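Local coordinates for protein N-acetylgalactosaminyltransferase 7 (Homo sapiens, PDB 6IWR) that is a manganese-containing member of the polypeptide GalNAc-transferase family, joining a GT-A type glycosyltransferase domain to a ricin-type beta-trefoil lectin domain, at residues A[113-118]-A[156-161]; A[474-479]-A[592-597]. All coordinates share one frame; numbering follows the deposited sequence.

The centres of the two contacts lie 41 Å apart, their nearest atoms about 24 Å. Both segments of contact 1 precede those of contact 2 in the chain. In the glycosyltransferase part, contact 1 packs the end of helix 103-113, the turn after it and the start of helix 117-122 on the loop between strand 149-155 and helix 160-173, near the bound manganese. Contact 2 lies in the lectin part, where strand 476-479 pairs with strand 589-592. They share no helix, strand or sheet. The first sets side chains on a loop backbone, with no hydrogen bond across; the second is a strand pairing reinforced by polar side chains. Each holds its own domain together, not the interface between them.

Contact 1 of 2, residues A[113-118]-A[156-161]; sequences FGFNMV and HNEGWS
F113 sends its ring against the loop N157-G159. F113 CE1 lies 3.6 Å from G159 CA, and it is the ring edge that faces N157 O, turning polarised C-H groups toward a carbonyl oxygen. K191 makes a cation-pi contact with the same ring. G114, the first residue past helix 103-113, has a positive phi of 85°, which suits glycine. F115, whose side chain is about 7 Å from the manganese ion, brings CE2 to 3.7 Å from E158 OE2, again edge first, with ring and carboxylate planes 44° apart; this oxygen is also hydrogen-bonded to T162 OG1. M117 is bent at both chi2 and chi3, and its flexible thioether curls so that CE reaches G159 CA at 4.0 Å and also borders S161 OG. Lacking a side chain, G159 can take F113 and M117 directly on its backbone. S161 OG is hydrogen-bonded to S120 and D121 of helix 117-122, a polar link beside the methionine. The contact thus joins the end of helix 103-113, the turn after it and the start of helix 117-122 to the loop that leads from strand 149-155 into helix 160-173, whose N-cap is G159.

Contact 2 of 2, residues A[474-479]-A[592-597]; sequences WGEIRG and NNIHSV
In the beta-trefoil lectin domain the beginning and end of the fold meet, and strand 476-479 runs antiparallel to the last strand, 589-592, with W474 and E476 packed against N592, N593 and I594. E476 and N592 form a hydrogen-bonded pair in which N592 N donates to E476 O at 3.2 Å; the return bond, E476 N to N592 O, is weak, and the position of that oxygen is doubtful. G475, where the chain turns a corner, has a positive phi of 142° that suits glycine; having no side chain, it lets the two backbones come together, G475 CA 4.1 Å from N593 CA. Before the corner, the amide of N593 stacks on the indole of W474, planes 12° apart, with ND2 over one face. N593 CB adds a CH-pi contact, 3.9 Å from the centroid of the six-membered ring, while ND2 makes a weak hydrogen bond to W474 O. I594 O meets the indole edge, 3.2 Å from W474 CZ3.

Beyond the corner, E476 extends past CG to put OE1 2.8 Å from N592 ND2, which approaches on the anti lone pair in a fairly straight bond (161°). R478 grips the same carboxylate side-on: NE donates to E476 OE1 at 2.6 Å from above the carboxylate plane, a salt bridge, and NH1 to OE2 at 3.3 Å. I594 CD1 packs 3.9 Å from E476 CD, an aliphatic neighbour of the carboxylate. With OE1 accepting from both N592 and R478, the buried carboxylate is held in orientation; R478 and nearby R504 probably favour its ionised form.

Contact 1 of 2, residues A[113-118]-A[156-161]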
ATOM      1  N   PHE A 113      14.250  -9.274   7.405  1.00 37.96           N
ATOM      2  CA  PHE A 113      13.880  -9.072   8.808  1.00 37.17           C
ATOM      3  C   PHE A 113      12.803  -8.019   9.063  1.00 36.97           C
ATOM      4  O   PHE A 113      12.166  -8.063  10.120  1.00 40.23           O
ATOM      5  CB  PHE A 113      15.118  -8.691   9.639  1.00 35.21           C
ATOM      6  CG  PHE A 113      16.193  -9.728   9.615  1.00 35.41           C
ATOM      7  CD1 PHE A 113      16.161 -10.794  10.500  1.00 35.02           C
ATOM      8  CD2 PHE A 113      17.231  -9.644   8.705  1.00 34.14           C
ATOM      9  CE1 PHE A 113      17.128 -11.764  10.478  1.00 34.13           C
ATOM     10  CE2 PHE A 113      18.202 -10.614   8.673  1.00 33.25           C
ATOM     11  CZ  PHE A 113      18.148 -11.682   9.556  1.00 36.55           C
ATOM     12  N   GLY A 114      12.574  -7.084   8.149  1.00 39.09           N
ATOM     13  CA  GLY A 114      11.680  -5.995   8.464  1.00 36.32           C
ATOM     14  C   GLY A 114      12.332  -4.844   9.190  1.00 35.89           C
ATOM     15  O   GLY A 114      11.690  -3.807   9.380  1.00 37.63           O
ATOM     16  N   PHE A 115      13.583  -4.993   9.604  1.00 34.74           N
ATOM     17  CA  PHE A 115      14.374  -3.901  10.141  1.00 32.50           C
ATOM     18  C   PHE A 115      15.606  -3.696   9.274  1.00 36.38           C
ATOM     19  O   PHE A 115      16.053  -4.593   8.556  1.00 34.19           O
ATOM     20  CB  PHE A 115      14.803  -4.172  11.581  1.00 31.60           C
ATOM     21  CG  PHE A 115      13.681  -4.573  12.468  1.00 33.29           C
ATOM     22  CD1 PHE A 115      12.535  -3.794  12.546  1.00 37.03           C
ATOM     23  CD2 PHE A 115      13.758  -5.735  13.227  1.00 35.55           C
ATOM     24  CE1 PHE A 115      11.483  -4.142  13.378  1.00 32.90           C
ATOM     25  CE2 PHE A 115      12.692  -6.106  14.057  1.00 38.81           C
ATOM     26  CZ  PHE A 115      11.558  -5.298  14.132  1.00 34.81           C
ATOM     27  N   ASN A 116      16.124  -2.479   9.320  1.00 34.00           N
ATOM     28  CA  ASN A 116      17.395  -2.137   8.696  1.00 31.20           C
ATOM     29  C   ASN A 116      18.484  -2.821   9.502  1.00 33.39           C
ATOM     30  O   ASN A 116      19.013  -2.253  10.455  1.00 32.14           O
ATOM     31  CB  ASN A 116      17.571  -0.629   8.697  1.00 30.08           C
ATOM     32  CG  ASN A 116      18.768  -0.183   7.929  1.00 33.44           C
ATOM     33  OD1 ASN A 116      18.807   0.960   7.452  1.00 31.28           O
ATOM     34  ND2 ASN A 116      19.756  -1.069   7.778  1.00 27.78           N
ATOM     35  N   MET A 117      18.843  -4.051   9.128  1.00 29.78           N
ATOM     36  CA  MET A 117      19.830  -4.756   9.937  1.00 28.80           C
ATOM     37  C   MET A 117      21.252  -4.289   9.661  1.00 31.18           C
ATOM     38  O   MET A 117      22.126  -4.460  10.523  1.00 32.11           O
ATOM     39  CB  MET A 117      19.738  -6.256   9.730  1.00 25.31           C
ATOM     40  CG  MET A 117      18.533  -6.874  10.398  1.00 36.76           C
ATOM     41  SD  MET A 117      18.515  -6.797  12.208  1.00 35.16           S
ATOM     42  CE  MET A 117      20.148  -7.441  12.563  1.00 34.88           C
ATOM     43  N   VAL A 118      21.526  -3.715   8.482  1.00 29.35           N
ATOM     44  CA  VAL A 118      22.873  -3.201   8.275  1.00 26.16           C
ATOM     45  C   VAL A 118      23.135  -2.060   9.245  1.00 29.10           C
ATOM     46  O   VAL A 118      24.199  -1.994   9.874  1.00 31.22           O
ATOM     47  CB  VAL A 118      23.109  -2.796   6.804  1.00 29.21           C
ATOM     48  CG1 VAL A 118      22.074  -3.422   5.882  1.00 30.42           C
ATOM     49  CG2 VAL A 118      23.179  -1.282   6.629  1.00 31.45           C
ATOM     50  N   HIS A 156      11.362 -15.448  17.193  1.00 32.05           N
ATOM     51  CA  HIS A 156      11.280 -16.300  16.008  1.00 32.25           C
ATOM     52  C   HIS A 156      12.081 -15.612  14.912  1.00 32.00           C
ATOM     53  O   HIS A 156      11.692 -14.540  14.444  1.00 33.60           O
ATOM     54  CB  HIS A 156       9.823 -16.530  15.583  1.00 36.01           C
ATOM     55  CG  HIS A 156       9.672 -17.241  14.270  1.00 37.96           C
ATOM     56  ND1 HIS A 156       9.710 -18.617  14.154  1.00 41.91           N
ATOM     57  CD2 HIS A 156       9.489 -16.763  13.016  1.00 37.95           C
ATOM     58  CE1 HIS A 156       9.571 -18.954  12.885  1.00 40.51           C
ATOM     59  NE2 HIS A 156       9.431 -17.848  12.175  1.00 40.72           N
ATOM     60  N   ASN A 157      13.204 -16.209  14.522  1.00 32.17           N
ATOM     61  CA  ASN A 157      13.984 -15.758  13.373  1.00 32.83           C
ATOM     62  C   ASN A 157      14.492 -14.330  13.522  1.00 34.26           C
ATOM     63  O   ASN A 157      14.836 -13.685  12.528  1.00 31.78           O
ATOM     64  CB  ASN A 157      13.186 -15.903  12.079  1.00 32.53           C
ATOM     65  CG  ASN A 157      13.208 -17.322  11.552  1.00 40.18           C
ATOM     66  OD1 ASN A 157      13.917 -18.193  12.087  1.00 37.65           O
ATOM     67  ND2 ASN A 157      12.448 -17.570  10.491  1.00 38.99           N
ATOM     68  N   GLU A 158      14.588 -13.845  14.758  1.00 33.72           N
ATOM     69  CA  GLU A 158      15.051 -12.488  15.007  1.00 29.71           C
ATOM     70  C   GLU A 158      16.479 -12.285  14.507  1.00 30.21           C
ATOM     71  O   GLU A 158      17.300 -13.209  14.494  1.00 29.92           O
ATOM     72  CB  GLU A 158      14.971 -12.185  16.501  1.00 27.81           C
ATOM     73  CG  GLU A 158      15.206 -10.737  16.862  1.00 30.10           C
ATOM     74  CD  GLU A 158      14.029  -9.833  16.486  1.00 39.18           C
ATOM     75  OE1 GLU A 158      12.890 -10.343  16.320  1.00 39.08           O
ATOM     76  OE2 GLU A 158      14.254  -8.606  16.356  1.00 39.18           O
ATOM     77  N   GLY A 159      16.762 -11.060  14.075  1.00 32.79           N
ATOM     78  CA  GLY A 159      18.128 -10.715  13.721  1.00 32.60           C
ATOM     79  C   GLY A 159      19.038 -10.762  14.937  1.00 32.22           C
ATOM     80  O   GLY A 159      18.654 -10.382  16.046  1.00 31.83           O
ATOM     81  N   TRP A 160      20.268 -11.223  14.722  1.00 28.03           N
ATOM     82  CA  TRP A 160      21.177 -11.447  15.840  1.00 28.03           C
ATOM     83  C   TRP A 160      21.379 -10.183  16.680  1.00 28.79           C
ATOM     84  O   TRP A 160      21.309 -10.216  17.913  1.00 29.48           O
ATOM     85  CB  TRP A 160      22.511 -11.953  15.305  1.00 30.78           C
ATOM     86  CG  TRP A 160      23.575 -12.005  16.325  1.00 27.61           C
ATOM     87  CD1 TRP A 160      24.416 -10.998  16.684  1.00 25.07           C
ATOM     88  CD2 TRP A 160      23.920 -13.137  17.139  1.00 29.68           C
ATOM     89  NE1 TRP A 160      25.265 -11.437  17.676  1.00 31.31           N
ATOM     90  CE2 TRP A 160      24.974 -12.746  17.971  1.00 29.05           C
ATOM     91  CE3 TRP A 160      23.431 -14.442  17.240  1.00 32.76           C
ATOM     92  CZ2 TRP A 160      25.547 -13.612  18.903  1.00 32.32           C
ATOM     93  CZ3 TRP A 160      24.012 -15.301  18.156  1.00 30.53           C
ATOM     94  CH2 TRP A 160      25.056 -14.884  18.970  1.00 29.34           C
ATOM     95  N   SER A 161      21.651  -9.064  16.036  1.00 27.03           N
ATOM     96  CA  SER A 161      22.035  -7.895  16.804  1.00 23.79           C
ATOM     97  C   SER A 161      20.842  -7.240  17.478  1.00 26.11           C
ATOM     98  O   SER A 161      20.992  -6.690  18.573  1.00 29.29           O
ATOM     99  CB  SER A 161      22.783  -6.901  15.909  1.00 26.40           C
ATOM    100  OG  SER A 161      21.925  -6.254  14.989  1.00 29.02           O
TER

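Contact 2 of 2, residues A[474-479]-A[592-597]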
ATOM      1  N   TRP A 474     -26.177  -7.938   6.436  1.00 28.97           N
ATOM      2  CA  TRP A 474     -24.754  -7.935   6.127  1.00 30.04           C
ATOM      3  C   TRP A 474     -24.483  -9.024   5.100  1.00 30.18           C
ATOM      4  O   TRP A 474     -25.256  -9.974   4.956  1.00 29.76           O
ATOM      5  CB  TRP A 474     -23.893  -8.146   7.385  1.00 31.52           C
ATOM      6  CG  TRP A 474     -24.118  -9.480   8.036  1.00 27.07           C
ATOM      7  CD1 TRP A 474     -25.095  -9.808   8.934  1.00 30.12           C
ATOM      8  CD2 TRP A 474     -23.369 -10.668   7.813  1.00 28.79           C
ATOM      9  NE1 TRP A 474     -24.996 -11.127   9.293  1.00 28.49           N
ATOM     10  CE2 TRP A 474     -23.944 -11.683   8.614  1.00 29.39           C
ATOM     11  CE3 TRP A 474     -22.264 -10.981   7.012  1.00 31.13           C
ATOM     12  CZ2 TRP A 474     -23.445 -12.991   8.638  1.00 28.86           C
ATOM     13  CZ3 TRP A 474     -21.765 -12.285   7.041  1.00 31.08           C
ATOM     14  CH2 TRP A 474     -22.354 -13.268   7.854  1.00 33.60           C
ATOM     15  N   GLY A 475     -23.374  -8.878   4.388  1.00 27.55           N
ATOM     16  CA  GLY A 475     -22.936  -9.910   3.470  1.00 28.36           C
ATOM     17  C   GLY A 475     -22.337  -9.350   2.193  1.00 31.61           C
ATOM     18  O   GLY A 475     -21.938  -8.175   2.141  1.00 25.93           O
ATOM     19  N   GLU A 476     -22.237 -10.200   1.169  1.00 28.58           N
ATOM     20  CA  GLU A 476     -21.990  -9.724  -0.182  1.00 28.25           C
ATOM     21  C   GLU A 476     -23.169  -8.870  -0.651  1.00 26.21           C
ATOM     22  O   GLU A 476     -24.317  -9.060  -0.224  1.00 27.01           O
ATOM     23  CB  GLU A 476     -21.796 -10.906  -1.133  1.00 25.89           C
ATOM     24  CG  GLU A 476     -23.081 -11.694  -1.397  1.00 25.09           C
ATOM     25  CD  GLU A 476     -22.904 -12.869  -2.340  1.00 33.38           C
ATOM     26  OE1 GLU A 476     -23.930 -13.472  -2.724  1.00 34.11           O
ATOM     27  OE2 GLU A 476     -21.762 -13.193  -2.721  1.00 36.66           O
ATOM     28  N   ILE A 477     -22.882  -7.921  -1.528  1.00 22.12           N
ATOM     29  CA  ILE A 477     -23.914  -7.179  -2.234  1.00 24.66           C
ATOM     30  C   ILE A 477     -23.846  -7.638  -3.683  1.00 26.15           C
ATOM     31  O   ILE A 477     -23.024  -7.156  -4.472  1.00 25.24           O
ATOM     32  CB  ILE A 477     -23.747  -5.666  -2.094  1.00 24.27           C
ATOM     33  CG1 ILE A 477     -23.812  -5.280  -0.613  1.00 28.08           C
ATOM     34  CG2 ILE A 477     -24.855  -4.952  -2.858  1.00 26.74           C
ATOM     35  CD1 ILE A 477     -23.584  -3.787  -0.329  1.00 28.30           C
ATOM     36  N   ARG A 478     -24.694  -8.596  -4.024  1.00 24.66           N
ATOM     37  CA  ARG A 478     -24.625  -9.300  -5.290  1.00 23.69           C
ATOM     38  C   ARG A 478     -25.704  -8.787  -6.227  1.00 28.00           C
ATOM     39  O   ARG A 478     -26.808  -8.455  -5.800  1.00 32.26           O
ATOM     40  CB  ARG A 478     -24.785 -10.805  -5.064  1.00 27.67           C
ATOM     41  CG  ARG A 478     -24.868 -11.630  -6.330  1.00 28.95           C
ATOM     42  CD  ARG A 478     -25.286 -13.037  -5.987  1.00 25.38           C
ATOM     43  NE  ARG A 478     -24.190 -13.741  -5.338  1.00 30.86           N
ATOM     44  CZ  ARG A 478     -23.354 -14.583  -5.946  1.00 30.65           C
ATOM     45  NH1 ARG A 478     -22.376 -15.165  -5.252  1.00 29.22           N
ATOM     46  NH2 ARG A 478     -23.481 -14.830  -7.239  1.00 23.92           N
ATOM     47  N   GLY A 479     -25.377  -8.717  -7.514  1.00 29.99           N
ATOM     48  CA  GLY A 479     -26.374  -8.326  -8.504  1.00 27.96           C
ATOM     49  C   GLY A 479     -27.406  -9.425  -8.690  1.00 32.52           C
ATOM     50  O   GLY A 479     -27.060 -10.586  -8.952  1.00 31.74           O
ATOM     51  N   ASN A 592     -26.443 -11.147   0.832  1.00 27.03           N
ATOM     52  CA  ASN A 592     -26.388 -12.515   1.311  1.00 27.99           C
ATOM     53  C   ASN A 592     -25.280 -12.632   2.330  1.00 26.04           C
ATOM     54  O   ASN A 592     -24.172 -12.123   2.111  1.00 29.18           O
ATOM     55  CB  ASN A 592     -26.158 -13.469   0.146  1.00 30.11           C
ATOM     56  CG  ASN A 592     -27.120 -13.223  -0.957  1.00 28.33           C
ATOM     57  OD1 ASN A 592     -28.317 -13.249  -0.723  1.00 30.74           O
ATOM     58  ND2 ASN A 592     -26.620 -12.909  -2.153  1.00 31.57           N
ATOM     59  N   ASN A 593     -25.588 -13.281   3.443  1.00 23.04           N
ATOM     60  CA  ASN A 593     -24.549 -13.566   4.419  1.00 29.92           C
ATOM     61  C   ASN A 593     -23.503 -14.453   3.786  1.00 35.76           C
ATOM     62  O   ASN A 593     -23.820 -15.437   3.112  1.00 40.02           O
ATOM     63  CB  ASN A 593     -25.101 -14.267   5.660  1.00 29.11           C
ATOM     64  CG  ASN A 593     -26.080 -13.421   6.426  1.00 28.54           C
ATOM     65  OD1 ASN A 593     -26.923 -13.962   7.131  1.00 25.15           O
ATOM     66  ND2 ASN A 593     -25.993 -12.098   6.282  1.00 26.32           N
ATOM     67  N   ILE A 594     -22.256 -14.099   4.002  1.00 37.96           N
ATOM     68  CA  ILE A 594     -21.150 -14.974   3.675  1.00 39.10           C
ATOM     69  C   ILE A 594     -20.685 -15.629   4.967  1.00 43.14           C
ATOM     70  O   ILE A 594     -20.332 -14.949   5.935  1.00 39.11           O
ATOM     71  CB  ILE A 594     -20.027 -14.197   2.988  1.00 36.40           C
ATOM     72  CG1 ILE A 594     -20.608 -13.560   1.736  1.00 37.13           C
ATOM     73  CG2 ILE A 594     -18.913 -15.138   2.618  1.00 39.87           C
ATOM     74  CD1 ILE A 594     -21.332 -14.550   0.870  1.00 37.42           C
ATOM     75  N   HIS A 595     -20.728 -16.954   4.994  1.00 53.57           N
ATOM     76  CA  HIS A 595     -20.342 -17.729   6.162  1.00 62.46           C
ATOM     77  C   HIS A 595     -18.956 -18.315   5.950  1.00 61.47           C
ATOM     78  O   HIS A 595     -18.672 -18.907   4.905  1.00 59.02           O
ATOM     79  CB  HIS A 595     -21.349 -18.844   6.448  1.00 60.64           C
ATOM     80  CG  HIS A 595     -22.470 -18.427   7.348  1.00 61.90           C
ATOM     81  ND1 HIS A 595     -22.889 -17.118   7.463  1.00 54.48           N
ATOM     82  CD2 HIS A 595     -23.264 -19.147   8.175  1.00 68.17           C
ATOM     83  CE1 HIS A 595     -23.895 -17.050   8.315  1.00 53.70           C
ATOM     84  NE2 HIS A 595     -24.143 -18.268   8.763  1.00 66.30           N
ATOM     85  N   SER A 596     -18.101 -18.123   6.941  1.00 67.68           N
ATOM     86  CA  SER A 596     -16.750 -18.659   6.969  1.00 71.80           C
ATOM     87  C   SER A 596     -16.737 -19.842   7.931  1.00 73.15           C
ATOM     88  O   SER A 596     -17.069 -19.681   9.111  1.00 72.82           O
ATOM     89  CB  SER A 596     -15.768 -17.571   7.413  1.00 69.21           C
ATOM     90  OG  SER A 596     -16.465 -16.365   7.723  1.00 65.04           O
ATOM     91  N   VAL A 597     -16.376 -21.026   7.437  1.00 72.98           N
ATOM     92  CA  VAL A 597     -16.295 -22.205   8.309  1.00 69.89           C
ATOM     93  C   VAL A 597     -14.856 -22.491   8.732  1.00 71.30           C
ATOM     94  O   VAL A 597     -14.271 -21.780   9.550  1.00 66.74           O
ATOM     95  CB  VAL A 597     -16.885 -23.462   7.646  1.00 67.95           C
ATOM     96  CG1 VAL A 597     -16.784 -24.622   8.609  1.00 55.58           C
ATOM     97  CG2 VAL A 597     -18.337 -23.240   7.201  1.00 66.30           C
TER